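PDB 3FTB: histidinol-phosphate aminotransferase from Clostridium acetobutylicum, which probably transfers an amino group in histidinol phosphate metabolism, using pyridoxal 5'-phosphate as cofactor. Local coordinates for residues A[101-106]-A[147-152]; A[131-136]-A[159-164]; A[136-141]-A[164-169]; A[140-145]-A[174-179]; A[180-185]-A[205-210]. One frame throughout, in Å; residues are numbered along the deposited sequence.

Followed from the N terminus, the chain lays down strand 100-105, and contact 1 closes the first loop by pairing it with strand 147-151. Helix 135-141 lies within that loop, and its start, middle and end meet helix 163-176 and its flanks in contacts 2, 3 and 4. Each of these three opens before contact 1 has closed and closes after it, so all three cross contact 1; contact 2 also crosses contacts 3 and 4 and shares Glu136 and Glu164 with contact 3. Contact 5 follows in series, joining strand 179-183 to strand 207-212. Contacts 1 and 5 thus pair strands within the central sheet, while contacts 2 to 4 join the two helices lying against it.

Contact 1: residues A[101-106]-A[147-152]; sequences ILIIVP and SVIIGN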
# COMPACT_ATOMS: atom_id res chain seq x y z
N ILE A 101 7.49 -18.43 16.26
CA ILE A 101 8.74 -17.89 15.74
C ILE A 101 9.78 -17.66 16.84
O ILE A 101 9.45 -17.31 17.97
CB ILE A 101 8.50 -16.57 14.97
CG1 ILE A 101 9.64 -16.31 13.98
CG2 ILE A 101 8.36 -15.42 15.95
CD1 ILE A 101 9.34 -15.23 12.91
N LEU A 102 11.05 -17.87 16.50
CA LEU A 102 12.16 -17.45 17.34
C LEU A 102 12.59 -16.04 16.93
O LEU A 102 13.02 -15.83 15.79
CB LEU A 102 13.35 -18.41 17.16
CG LEU A 102 14.62 -18.19 17.99
CD1 LEU A 102 14.39 -18.74 19.35
CD2 LEU A 102 15.78 -18.90 17.31
N ILE A 103 12.46 -15.08 17.84
CA ILE A 103 12.91 -13.73 17.56
C ILE A 103 14.22 -13.48 18.29
O ILE A 103 14.30 -13.62 19.51
CB ILE A 103 11.87 -12.65 17.94
CG1 ILE A 103 10.48 -13.04 17.42
CG2 ILE A 103 12.27 -11.31 17.35
CD1 ILE A 103 9.40 -12.04 17.74
N ILE A 104 15.26 -13.17 17.52
CA ILE A 104 16.54 -12.80 18.09
C ILE A 104 16.41 -11.37 18.56
O ILE A 104 15.96 -10.50 17.81
CB ILE A 104 17.69 -12.93 17.07
CG1 ILE A 104 18.16 -14.38 16.98
CG2 ILE A 104 18.88 -12.06 17.51
CD1 ILE A 104 17.03 -15.38 16.87
N VAL A 105 16.83 -11.12 19.79
CA VAL A 105 16.52 -9.87 20.45
C VAL A 105 17.69 -9.51 21.39
O VAL A 105 18.36 -10.41 21.90
CB VAL A 105 15.17 -10.03 21.21
CG1 VAL A 105 15.39 -10.72 22.55
CG2 VAL A 105 14.47 -8.69 21.36
N PRO A 106 17.97 -8.20 21.59
CA PRO A 106 17.27 -7.01 21.07
C PRO A 106 17.04 -7.08 19.56
O PRO A 106 17.84 -7.72 18.85
CB PRO A 106 18.24 -5.87 21.40
CG PRO A 106 19.08 -6.37 22.49
CD PRO A 106 19.21 -7.84 22.31
N SER A 147 9.76 -21.08 12.60
CA SER A 147 10.53 -20.07 11.89
C SER A 147 11.45 -19.23 12.79
O SER A 147 11.31 -19.22 14.02
CB SER A 147 9.58 -19.15 11.12
OG SER A 147 8.64 -18.56 12.00
N VAL A 148 12.38 -18.52 12.16
CA VAL A 148 13.27 -17.58 12.83
C VAL A 148 13.24 -16.29 12.03
O VAL A 148 13.10 -16.33 10.81
CB VAL A 148 14.74 -18.09 12.86
CG1 VAL A 148 15.67 -17.07 13.54
CG2 VAL A 148 14.83 -19.45 13.55
N ILE A 149 13.32 -15.15 12.71
CA ILE A 149 13.55 -13.87 12.04
C ILE A 149 14.72 -13.15 12.73
O ILE A 149 14.77 -13.01 13.96
CB ILE A 149 12.28 -12.96 11.99
CG1 ILE A 149 12.58 -11.65 11.24
CG2 ILE A 149 11.74 -12.67 13.40
CD1 ILE A 149 11.35 -10.95 10.70
N ILE A 150 15.68 -12.71 11.93
CA ILE A 150 16.93 -12.19 12.43
C ILE A 150 17.40 -11.06 11.51
O ILE A 150 17.31 -11.17 10.30
CB ILE A 150 17.98 -13.32 12.53
CG1 ILE A 150 19.26 -12.85 13.21
CG2 ILE A 150 18.29 -13.89 11.15
CD1 ILE A 150 20.26 -13.96 13.41
N GLY A 151 17.86 -9.95 12.08
CA GLY A 151 18.29 -8.82 11.28
C GLY A 151 19.73 -8.94 10.80
O GLY A 151 20.60 -9.43 11.51
N ASN A 152 19.97 -8.49 9.58
CA ASN A 152 21.30 -8.49 9.01
C ASN A 152 21.53 -7.24 8.17
O ASN A 152 21.21 -7.25 6.98
CB ASN A 152 21.48 -9.69 8.09
CG ASN A 152 22.92 -9.85 7.62
OD1 ASN A 152 23.85 -9.44 8.32
ND2 ASN A 152 23.11 -10.46 6.46
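Two parallel neighbours in the seven-stranded mixed sheet, which belongs to the large domain of the fold type I aminotransferases, meet where strand 101-105 runs beside strand 147-151. Backbone bonding is good at the start and fails further on. Leu102 N donates to Ser147 O at 2.8 Å, almost straight at 171° and in the carbonyl plane. Leu102 O then accepts from Ile149 N at 3.2 Å, nearly along its C=O axis, and Val148 CA adds a C-H contact to the same oxygen. One residue pair later the strands have spread: Ile104 N and Ile149 O stand 3.6 Å apart, and both are buried without a partner. Ile101 and Ile103 turn their backbone groups the other way, to strand 121-126, while on the far side strand 147-151 is bonded to strand 179-183.

Side chains fill both faces. On one, Leu102 and Val148 lie side by side, CD2 to CG2 at 3.9 Å, and Ile104 CD1 crosses obliquely to Val148 CG1 at 4.0 Å; helix 135-141 packs over Leu102 and Ile104. On the other, Ile101, with CG1 anti to the backbone N, reaches obliquely so that its CD1 meets Ile149 CG2 at 3.5 Å. Ser147 OG occupies the crowded position between backbone N and carbonyl carbon, makes a weak bond to Lys100 O, and touches Ile101 CG1 at 3.2 Å.

Contact 2: residues A[131-136]-A[159-164]; sequences MCIDYE and GLINKE
Tyr135 reaches across the gap with its ring tip, crossing the side chain of Asn162 at about a right angle, the ring and amide planes 73° apart. Its CG is anti to the carbonyl carbon, which carries the hydroxyl to the backbone of the other segment: Asn162 N donates to Tyr135 OH at 3.0 Å, a bent bond of 144°. The same oxygen lies 3.1 Å from Asn162 CB, so the phenol is fitted closely against the root of the asparagine side chain. Asn162 itself, with CG anti to the backbone N (chi1 -176°), leads its amide away from the ring, and OD1 caps Lys165 N.

That cap makes Asn162 the N-cap of helix 163-176, and Asp134 holds the equivalent place before helix 135-141, its OD1 bonded weakly to Asp137 N. The contact therefore joins the starts of two helices that precede and follow strand 147-151 in the alternating alpha/beta core.

Beneath the polar tip the packing is aliphatic. Ile133 CG2 lies 3.4 Å above the plane of the Tyr135 ring, offset toward its rim, while Ile161 CG2 sits at the ring edge, 4.3 Å from Tyr135 CE1. The two isoleucines cross obliquely, Ile133 CD1 against Ile161 CG1 at 3.9 Å, and both side chains also touch Ile150 of the sheet. Ile161 N is bonded to Asn152 OD1, a link to the loop just past strand 147-151.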
# COMPACT_ATOMS: atom_id res chain seq x y z
N MET A 131 26.67 -8.08 22.34
CA MET A 131 25.72 -7.98 21.22
C MET A 131 26.07 -8.97 20.10
O MET A 131 25.93 -8.67 18.91
CB MET A 131 25.57 -6.54 20.71
CG MET A 131 25.00 -5.52 21.75
SD MET A 131 23.28 -5.70 22.27
CE MET A 131 23.38 -6.98 23.51
N CYS A 132 26.52 -10.16 20.50
CA CYS A 132 26.77 -11.28 19.59
C CYS A 132 25.64 -12.29 19.62
O CYS A 132 25.12 -12.61 20.69
CB CYS A 132 28.08 -12.00 19.94
SG CYS A 132 29.55 -10.99 19.70
N ILE A 133 25.28 -12.79 18.44
CA ILE A 133 24.30 -13.87 18.32
C ILE A 133 24.76 -15.08 19.14
O ILE A 133 25.96 -15.41 19.17
CB ILE A 133 24.11 -14.27 16.83
CG1 ILE A 133 23.46 -13.13 16.05
CG2 ILE A 133 23.26 -15.53 16.69
CD1 ILE A 133 23.54 -13.31 14.57
N ASP A 134 23.81 -15.72 19.80
CA ASP A 134 24.08 -17.00 20.45
C ASP A 134 23.72 -18.11 19.45
O ASP A 134 22.66 -18.74 19.55
CB ASP A 134 23.25 -17.11 21.73
CG ASP A 134 23.72 -18.24 22.65
OD1 ASP A 134 24.52 -19.09 22.21
OD2 ASP A 134 23.27 -18.26 23.82
N TYR A 135 24.60 -18.33 18.47
CA TYR A 135 24.29 -19.26 17.39
C TYR A 135 23.89 -20.62 17.93
O TYR A 135 22.96 -21.25 17.44
CB TYR A 135 25.46 -19.41 16.42
CG TYR A 135 25.81 -18.11 15.74
CD1 TYR A 135 25.07 -17.65 14.67
CD2 TYR A 135 26.87 -17.33 16.20
CE1 TYR A 135 25.38 -16.45 14.05
CE2 TYR A 135 27.19 -16.14 15.58
CZ TYR A 135 26.44 -15.70 14.52
OH TYR A 135 26.74 -14.50 13.90
N GLU A 136 24.61 -21.05 18.96
CA GLU A 136 24.37 -22.34 19.57
C GLU A 136 22.99 -22.41 20.23
O GLU A 136 22.42 -23.49 20.39
CB GLU A 136 25.45 -22.64 20.61
CG GLU A 136 25.86 -24.10 20.62
CD GLU A 136 26.51 -24.51 19.33
OE1 GLU A 136 27.44 -23.81 18.88
OE2 GLU A 136 26.09 -25.54 18.76
N GLY A 159 24.70 -5.42 14.19
CA GLY A 159 25.47 -6.64 14.01
C GLY A 159 25.13 -7.39 12.74
O GLY A 159 23.96 -7.54 12.39
N LEU A 160 26.16 -7.88 12.05
CA LEU A 160 25.99 -8.73 10.87
C LEU A 160 26.02 -10.20 11.25
O LEU A 160 26.81 -10.59 12.10
CB LEU A 160 27.10 -8.47 9.86
CG LEU A 160 27.05 -7.21 9.00
CD1 LEU A 160 28.42 -6.94 8.40
CD2 LEU A 160 26.00 -7.35 7.91
N ILE A 161 25.17 -11.02 10.63
CA ILE A 161 25.20 -12.46 10.83
C ILE A 161 26.47 -13.12 10.25
O ILE A 161 26.69 -13.12 9.04
CB ILE A 161 23.98 -13.13 10.20
CG1 ILE A 161 22.67 -12.59 10.79
CG2 ILE A 161 24.06 -14.65 10.36
CD1 ILE A 161 21.43 -13.04 10.03
N ASN A 162 27.31 -13.66 11.13
CA ASN A 162 28.48 -14.45 10.76
C ASN A 162 28.09 -15.59 9.84
O ASN A 162 27.42 -16.54 10.26
CB ASN A 162 29.15 -14.98 12.05
CG ASN A 162 30.45 -15.75 11.78
OD1 ASN A 162 30.50 -16.67 10.98
ND2 ASN A 162 31.50 -15.38 12.51
N LYS A 163 28.49 -15.51 8.57
CA LYS A 163 28.08 -16.50 7.60
C LYS A 163 28.57 -17.89 8.01
O LYS A 163 27.77 -18.82 8.08
CB LYS A 163 28.56 -16.15 6.20
CG LYS A 163 27.68 -16.72 5.09
CD LYS A 163 28.35 -16.62 3.73
CE LYS A 163 28.31 -15.22 3.14
NZ LYS A 163 29.15 -15.17 1.89
N GLU A 164 29.85 -18.02 8.30
CA GLU A 164 30.40 -19.34 8.65
C GLU A 164 29.64 -20.05 9.80
O GLU A 164 29.29 -21.22 9.67
CB GLU A 164 31.91 -19.24 8.91
CG GLU A 164 32.54 -20.50 9.50
CD GLU A 164 32.65 -20.44 11.02
OE1 GLU A 164 33.05 -19.37 11.53
OE2 GLU A 164 32.35 -21.45 11.69

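Contact 3: residues A[136-141]-A[164-169]; sequences EDIISK and EKFIHV
Ile138 places CG1 anti to its carbonyl carbon and CG2 anti to its backbone N, and an extended chi2 of 176° carries CD1 outward. Its two branches thus do separate work: CG2 meets Val169 CG1 at 3.7 Å, while CD1 comes up to the edge of the Phe166 ring, near its plane, at 4.1 Å from CE1. Val169, with CG1 anti to the backbone N, offers CG1 to Ile138 and CG2 to Ile139, whose CD1 stands 3.9 Å from that methyl. Ile139 has its chi2 turned to -91°, which also brings CD1 beside His168 CB.

The helices 135-141 and 163-176 run almost parallel here, 4° between their short axes and 9.6 Å apart, as befits neighbouring helices covering one face of the mixed sheet beside its parallel strands. Between these segments the contact is apolar, with no hydrogen bond across it. Ile138 also packs on Leu102 and Ile104 of the sheet below, filling the angle between helices and strands. Phe166 has CG anti to its backbone N, and Val169 CB of the following turn lies 4.0 Å above the centre of its ring.

Polar groups on the first helix are settled mostly within it. Lys141 NZ forms a salt bridge with Asp137 OD1 at 2.8 Å on its syn lone pair, Ser140 OG donates to Asp137 O at 2.9 Å, while Asp137 OD2 turns to Ser125 OG of strand 121-126.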
# COMPACT_ATOMS: atom_id res chain seq x y z
N GLU A 136 24.61 -21.05 18.96
CA GLU A 136 24.37 -22.34 19.57
C GLU A 136 22.99 -22.41 20.23
O GLU A 136 22.42 -23.49 20.39
CB GLU A 136 25.45 -22.64 20.61
CG GLU A 136 25.86 -24.10 20.62
CD GLU A 136 26.51 -24.51 19.33
OE1 GLU A 136 27.44 -23.81 18.88
OE2 GLU A 136 26.09 -25.54 18.76
N ASP A 137 22.46 -21.25 20.61
CA ASP A 137 21.12 -21.16 21.18
C ASP A 137 20.06 -21.22 20.09
O ASP A 137 19.05 -21.91 20.24
CB ASP A 137 20.95 -19.87 21.99
CG ASP A 137 19.64 -19.85 22.77
OD1 ASP A 137 19.37 -20.82 23.50
OD2 ASP A 137 18.89 -18.86 22.65
N ILE A 138 20.28 -20.49 19.00
CA ILE A 138 19.39 -20.59 17.85
C ILE A 138 19.26 -22.05 17.45
O ILE A 138 18.15 -22.55 17.24
CB ILE A 138 19.89 -19.75 16.66
CG1 ILE A 138 19.88 -18.26 17.02
CG2 ILE A 138 19.04 -20.01 15.42
CD1 ILE A 138 20.46 -17.37 15.93
N ILE A 139 20.40 -22.74 17.36
CA ILE A 139 20.42 -24.18 17.09
C ILE A 139 19.54 -24.94 18.08
O ILE A 139 18.65 -25.69 17.68
CB ILE A 139 21.84 -24.75 17.21
CG1 ILE A 139 22.83 -24.00 16.31
CG2 ILE A 139 21.83 -26.23 16.88
CD1 ILE A 139 22.98 -24.57 14.93
N SER A 140 19.80 -24.74 19.37
CA SER A 140 19.14 -25.52 20.41
C SER A 140 17.65 -25.21 20.55
O SER A 140 16.97 -25.79 21.40
CB SER A 140 19.84 -25.30 21.75
OG SER A 140 19.72 -23.95 22.17
N LYS A 141 17.15 -24.30 19.72
CA LYS A 141 15.75 -23.88 19.79
C LYS A 141 15.00 -24.13 18.48
O LYS A 141 13.78 -23.95 18.41
CB LYS A 141 15.65 -22.38 20.10
CG LYS A 141 15.92 -22.00 21.54
CD LYS A 141 15.99 -20.50 21.68
CE LYS A 141 16.00 -20.12 23.14
NZ LYS A 141 16.65 -21.23 23.89
N GLU A 164 29.85 -18.02 8.30
CA GLU A 164 30.40 -19.34 8.65
C GLU A 164 29.64 -20.05 9.80
O GLU A 164 29.29 -21.22 9.67
CB GLU A 164 31.91 -19.24 8.91
CG GLU A 164 32.54 -20.50 9.50
CD GLU A 164 32.65 -20.44 11.02
OE1 GLU A 164 33.05 -19.37 11.53
OE2 GLU A 164 32.35 -21.45 11.69
N LYS A 165 29.36 -19.33 10.89
CA LYS A 165 28.66 -19.92 12.04
C LYS A 165 27.19 -20.21 11.78
O LYS A 165 26.63 -21.17 12.31
CB LYS A 165 28.75 -18.99 13.26
CG LYS A 165 30.14 -18.47 13.58
CD LYS A 165 30.22 -18.02 15.03
CE LYS A 165 31.66 -17.85 15.49
NZ LYS A 165 31.75 -17.76 16.97
N PHE A 166 26.55 -19.35 10.98
CA PHE A 166 25.12 -19.46 10.72
C PHE A 166 24.82 -20.57 9.71
O PHE A 166 23.68 -21.04 9.63
CB PHE A 166 24.59 -18.11 10.20
CG PHE A 166 23.12 -17.89 10.43
CD1 PHE A 166 22.64 -17.53 11.69
CD2 PHE A 166 22.21 -17.99 9.39
CE1 PHE A 166 21.27 -17.31 11.91
CE2 PHE A 166 20.85 -17.77 9.60
CZ PHE A 166 20.39 -17.43 10.86
N ILE A 167 25.83 -20.99 8.94
CA ILE A 167 25.62 -22.03 7.95
C ILE A 167 25.12 -23.31 8.61
O ILE A 167 24.36 -24.08 8.01
CB ILE A 167 26.89 -22.33 7.11
CG1 ILE A 167 27.37 -21.06 6.39
CG2 ILE A 167 26.62 -23.44 6.09
CD1 ILE A 167 26.26 -20.24 5.71
N HIS A 168 25.52 -23.53 9.85
CA HIS A 168 25.01 -24.66 10.61
C HIS A 168 23.53 -24.48 10.89
O HIS A 168 22.77 -25.45 10.90
CB HIS A 168 25.80 -24.84 11.90
CG HIS A 168 27.28 -24.91 11.67
ND1 HIS A 168 27.92 -26.07 11.31
CD2 HIS A 168 28.23 -23.94 11.70
CE1 HIS A 168 29.21 -25.83 11.16
NE2 HIS A 168 29.42 -24.54 11.38
N VAL A 169 23.11 -23.24 11.11
CA VAL A 169 21.68 -22.95 11.24
C VAL A 169 20.98 -23.16 9.90
O VAL A 169 19.93 -23.80 9.83
CB VAL A 169 21.42 -21.50 11.77
CG1 VAL A 169 19.95 -21.30 12.11
CG2 VAL A 169 22.25 -21.22 12.98

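Contact 4: residues A[140-145]-A[174-179]; sequences SKIDDV and EEKKKT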
# COMPACT_ATOMS: atom_id res chain seq x y z
N SER A 140 19.80 -24.74 19.37
CA SER A 140 19.14 -25.52 20.41
C SER A 140 17.65 -25.21 20.55
O SER A 140 16.97 -25.79 21.40
CB SER A 140 19.84 -25.30 21.75
OG SER A 140 19.72 -23.95 22.17
N LYS A 141 17.15 -24.30 19.72
CA LYS A 141 15.75 -23.88 19.79
C LYS A 141 15.00 -24.13 18.48
O LYS A 141 13.78 -23.95 18.41
CB LYS A 141 15.65 -22.38 20.10
CG LYS A 141 15.92 -22.00 21.54
CD LYS A 141 15.99 -20.50 21.68
CE LYS A 141 16.00 -20.12 23.14
NZ LYS A 141 16.65 -21.23 23.89
N ILE A 142 15.72 -24.54 17.45
CA ILE A 142 15.14 -24.56 16.11
C ILE A 142 14.12 -25.67 15.86
O ILE A 142 13.38 -25.61 14.88
CB ILE A 142 16.22 -24.56 15.01
CG1 ILE A 142 15.76 -23.66 13.85
CG2 ILE A 142 16.53 -25.98 14.55
CD1 ILE A 142 16.74 -23.60 12.72
N ASP A 143 14.06 -26.67 16.73
CA ASP A 143 12.96 -27.64 16.71
C ASP A 143 11.77 -27.16 17.54
O ASP A 143 10.72 -27.79 17.54
CB ASP A 143 13.42 -29.02 17.22
CG ASP A 143 13.77 -29.98 16.09
OD1 ASP A 143 13.34 -29.74 14.94
OD2 ASP A 143 14.45 -30.99 16.37
N ASP A 144 11.94 -26.07 18.27
CA ASP A 144 10.87 -25.54 19.11
C ASP A 144 9.92 -24.63 18.33
O ASP A 144 8.82 -24.32 18.78
CB ASP A 144 11.46 -24.75 20.29
CG ASP A 144 11.81 -25.64 21.48
OD1 ASP A 144 12.79 -25.33 22.20
OD2 ASP A 144 11.09 -26.65 21.69
N VAL A 145 10.36 -24.20 17.14
CA VAL A 145 9.64 -23.18 16.39
C VAL A 145 9.41 -23.59 14.94
O VAL A 145 9.94 -24.60 14.47
CB VAL A 145 10.41 -21.84 16.41
CG1 VAL A 145 10.36 -21.20 17.79
CG2 VAL A 145 11.86 -22.09 16.01
N GLU A 174 17.02 -25.81 6.47
CA GLU A 174 16.80 -26.51 5.21
C GLU A 174 16.31 -27.93 5.47
O GLU A 174 15.28 -28.35 4.94
CB GLU A 174 18.11 -26.55 4.43
CG GLU A 174 17.98 -26.80 2.93
CD GLU A 174 17.22 -25.70 2.21
OE1 GLU A 174 16.99 -25.82 0.98
OE2 GLU A 174 16.83 -24.71 2.88
N GLU A 175 17.04 -28.66 6.30
CA GLU A 175 16.71 -30.05 6.62
C GLU A 175 15.34 -30.21 7.28
O GLU A 175 14.64 -31.20 7.05
CB GLU A 175 17.79 -30.64 7.52
CG GLU A 175 17.40 -31.91 8.27
CD GLU A 175 18.25 -32.13 9.51
OE1 GLU A 175 17.83 -32.93 10.38
OE2 GLU A 175 19.33 -31.51 9.63
N LYS A 176 14.95 -29.25 8.10
CA LYS A 176 13.77 -29.38 8.96
C LYS A 176 12.53 -28.68 8.40
O LYS A 176 11.51 -28.57 9.08
CB LYS A 176 14.09 -28.85 10.35
CG LYS A 176 15.08 -29.72 11.12
CD LYS A 176 16.02 -28.92 12.00
CE LYS A 176 16.88 -29.83 12.86
NZ LYS A 176 16.04 -30.67 13.77
N LYS A 177 12.63 -28.22 7.15
CA LYS A 177 11.52 -27.52 6.50
C LYS A 177 11.10 -26.30 7.31
O LYS A 177 9.97 -25.85 7.22
CB LYS A 177 10.33 -28.46 6.31
CG LYS A 177 10.59 -29.58 5.31
CD LYS A 177 9.38 -30.49 5.18
CE LYS A 177 9.62 -31.60 4.17
NZ LYS A 177 8.45 -32.51 4.05
N LYS A 178 12.03 -25.82 8.13
CA LYS A 178 11.84 -24.60 8.92
C LYS A 178 12.10 -23.39 8.02
O LYS A 178 12.83 -23.49 7.02
CB LYS A 178 12.81 -24.60 10.12
CG LYS A 178 12.59 -25.73 11.14
CD LYS A 178 11.16 -25.71 11.64
CE LYS A 178 10.70 -27.07 12.11
NZ LYS A 178 11.14 -27.33 13.49
N THR A 179 11.50 -22.25 8.34
CA THR A 179 11.75 -21.06 7.53
C THR A 179 12.54 -19.99 8.31
O THR A 179 12.22 -19.68 9.45
CB THR A 179 10.43 -20.45 6.98
OG1 THR A 179 9.76 -21.42 6.17
CG2 THR A 179 10.72 -19.20 6.15
O HOH W 1 10.60 -29.63 14.50
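Both segments leave a helix. Residues 142-144 keep helical backbone angles without the regular bonds, although Asp144 N reaches Lys141 O at 2.8 Å. In the other segment Lys177, with a positive phi of 57°, ends helix 163-176 in a Schellman motif and turns the chain toward the next strand. Two lysines, either side of Lys177, stretch over to the first segment.

Lys178 bends at chi2 (-55°) and again at chi4, laying its chain beside two carbonyls. Its NZ donates to Ile142 O and Val145 O; the bond to Val145 O, 3.1 Å long, runs nearly along the C=O axis at 174°, and that to Ile142 O lies on a lone pair. A water accepts from Lys178 NZ at 2.6 Å and donates to Asp143 OD1, bridging the long salt bridge of 3.6 Å between Lys178 NZ and Asp143 OD1. The ammonium thus has two carbonyls, a water and a carboxylate around it. Lys176 meets Asp143 from the other direction, NZ facing both oxygens; its bonds are weak, with OD2 at 3.1 Å. Two positive charges close by would probably favour the ionised carboxylate. Beneath this network Lys176 CD lies against Ile142 CG2 at 3.9 Å.

Beyond the contact, Val145 packs on Lys100 and Leu102 of strand 100-105, Glu174 OE1 takes Ser205 N, and Thr179 begins its strand with backbone bonds to Asp146 and Val148.

Contact 5: residues A[180-185]-A[205-210]; sequences IIIDEA and SCLFII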
# COMPACT_ATOMS: atom_id res chain seq x y z
N ILE A 180 13.57 -19.45 7.68
CA ILE A 180 14.35 -18.40 8.33
C ILE A 180 14.24 -17.08 7.57
O ILE A 180 14.61 -17.01 6.40
CB ILE A 180 15.82 -18.83 8.62
CG1 ILE A 180 16.69 -18.76 7.38
CG2 ILE A 180 15.87 -20.23 9.24
CD1 ILE A 180 17.66 -17.61 7.43
N ILE A 181 13.71 -16.06 8.25
CA ILE A 181 13.46 -14.75 7.65
C ILE A 181 14.53 -13.74 8.02
O ILE A 181 14.66 -13.37 9.19
CB ILE A 181 12.11 -14.17 8.13
CG1 ILE A 181 10.95 -15.11 7.79
CG2 ILE A 181 11.90 -12.78 7.54
CD1 ILE A 181 9.73 -14.87 8.65
N ILE A 182 15.28 -13.27 7.02
CA ILE A 182 16.36 -12.33 7.29
C ILE A 182 16.08 -10.93 6.78
O ILE A 182 16.05 -10.70 5.56
CB ILE A 182 17.70 -12.81 6.70
CG1 ILE A 182 17.98 -14.24 7.12
CG2 ILE A 182 18.83 -11.97 7.24
CD1 ILE A 182 19.41 -14.65 6.85
N ASP A 183 15.90 -10.00 7.71
CA ASP A 183 15.64 -8.60 7.40
C ASP A 183 16.94 -7.86 7.04
O ASP A 183 17.78 -7.58 7.91
CB ASP A 183 14.93 -7.95 8.58
CG ASP A 183 14.85 -6.43 8.47
OD1 ASP A 183 15.30 -5.88 7.44
OD2 ASP A 183 14.35 -5.80 9.42
N GLU A 184 17.12 -7.57 5.75
CA GLU A 184 18.35 -6.97 5.26
C GLU A 184 18.16 -5.55 4.74
O GLU A 184 18.80 -5.15 3.77
CB GLU A 184 18.97 -7.85 4.18
CG GLU A 184 19.66 -9.10 4.72
CD GLU A 184 20.43 -9.84 3.66
OE1 GLU A 184 20.57 -9.33 2.50
OE2 GLU A 184 20.90 -10.94 3.98
N ALA A 185 17.28 -4.80 5.39
CA ALA A 185 16.90 -3.47 4.90
C ALA A 185 18.06 -2.50 4.97
O ALA A 185 18.06 -1.47 4.30
CB ALA A 185 15.72 -2.95 5.70
N SER A 205 16.16 -23.04 0.29
CA SER A 205 14.82 -22.48 0.21
C SER A 205 14.10 -22.41 1.57
O SER A 205 12.87 -22.41 1.63
CB SER A 205 13.96 -23.16 -0.88
OG SER A 205 14.63 -24.25 -1.48
N CYS A 206 14.88 -22.37 2.64
CA CYS A 206 14.39 -21.99 3.97
C CYS A 206 14.57 -20.49 4.11
O CYS A 206 13.83 -19.82 4.83
CB CYS A 206 15.14 -22.72 5.09
SG CYS A 206 16.89 -22.27 5.29
N LEU A 207 15.56 -19.95 3.39
CA LEU A 207 15.85 -18.53 3.41
C LEU A 207 14.72 -17.69 2.82
O LEU A 207 14.26 -17.94 1.70
CB LEU A 207 17.13 -18.23 2.63
CG LEU A 207 18.50 -18.27 3.31
CD1 LEU A 207 19.57 -18.03 2.26
CD2 LEU A 207 18.59 -17.23 4.41
N PHE A 208 14.28 -16.70 3.58
CA PHE A 208 13.45 -15.65 3.04
C PHE A 208 14.10 -14.31 3.42
O PHE A 208 14.31 -14.03 4.60
CB PHE A 208 12.04 -15.74 3.60
CG PHE A 208 11.09 -14.71 3.03
CD1 PHE A 208 10.45 -14.93 1.83
CD2 PHE A 208 10.85 -13.52 3.70
CE1 PHE A 208 9.58 -13.99 1.31
CE2 PHE A 208 9.99 -12.57 3.18
CZ PHE A 208 9.35 -12.81 1.98
N ILE A 209 14.45 -13.51 2.41
CA ILE A 209 15.14 -12.24 2.67
C ILE A 209 14.23 -11.04 2.43
O ILE A 209 13.45 -11.02 1.47
CB ILE A 209 16.40 -12.07 1.77
CG1 ILE A 209 17.27 -13.33 1.78
CG2 ILE A 209 17.19 -10.85 2.18
CD1 ILE A 209 17.76 -13.73 3.14
N ILE A 210 14.32 -10.04 3.31
CA ILE A 210 13.59 -8.79 3.17
C ILE A 210 14.56 -7.64 2.85
O ILE A 210 15.49 -7.36 3.62
CB ILE A 210 12.82 -8.48 4.45
CG1 ILE A 210 11.81 -9.60 4.74
CG2 ILE A 210 12.11 -7.16 4.34
CD1 ILE A 210 10.96 -9.37 5.98
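Glu184 follows Asp183, and its side chain reaches along Ile209. Glu184 CB lies 3.6 Å from Ile210 O and close to Ile209 CG2. CG, anti to the carbonyl carbon, stays beside the same methyl, and Glu184 CD comes to 3.7 Å from Ile209 CG2, crossing it obliquely. At the tip both oxygens still lie along Ile209 CG2, OE1 the nearer; OE1 forms a salt bridge with Arg211 NE, while OE2 accepts from Phe197 N and weakly from Asn152 ND2. The buried carboxylate is therefore gripped on both oxygens. A phosphate ion, probably from the crystallisation liquor, lies near this side chain.

Strands 180-183 and 207-210 are parallel neighbours in the seven-stranded mixed sheet of the large domain. In relatives of this fold an aspartate from the first strand pairs with the pyridine nitrogen of the cofactor, a place consistent with Asp183. Asp183 OD1 closes an Asx turn with Ala185 N, and OD2 is bonded to Tyr111 OH.

Five backbone bonds join the pair, from Ile180 N to Cys206 O through to Glu184 N, which meets Ile210 O at 2.7 Å. Ile182 N reaches Phe208 O at 2.7 Å, nearly along the C=O axis. On one face Ile182 CB faces Ile209 CD1 at 3.7 Å, side by side; on the other Ile181 CG2 sits at the edge of the Phe208 ring, 4.0 Å from its CD2, where helix 87-95 also packs.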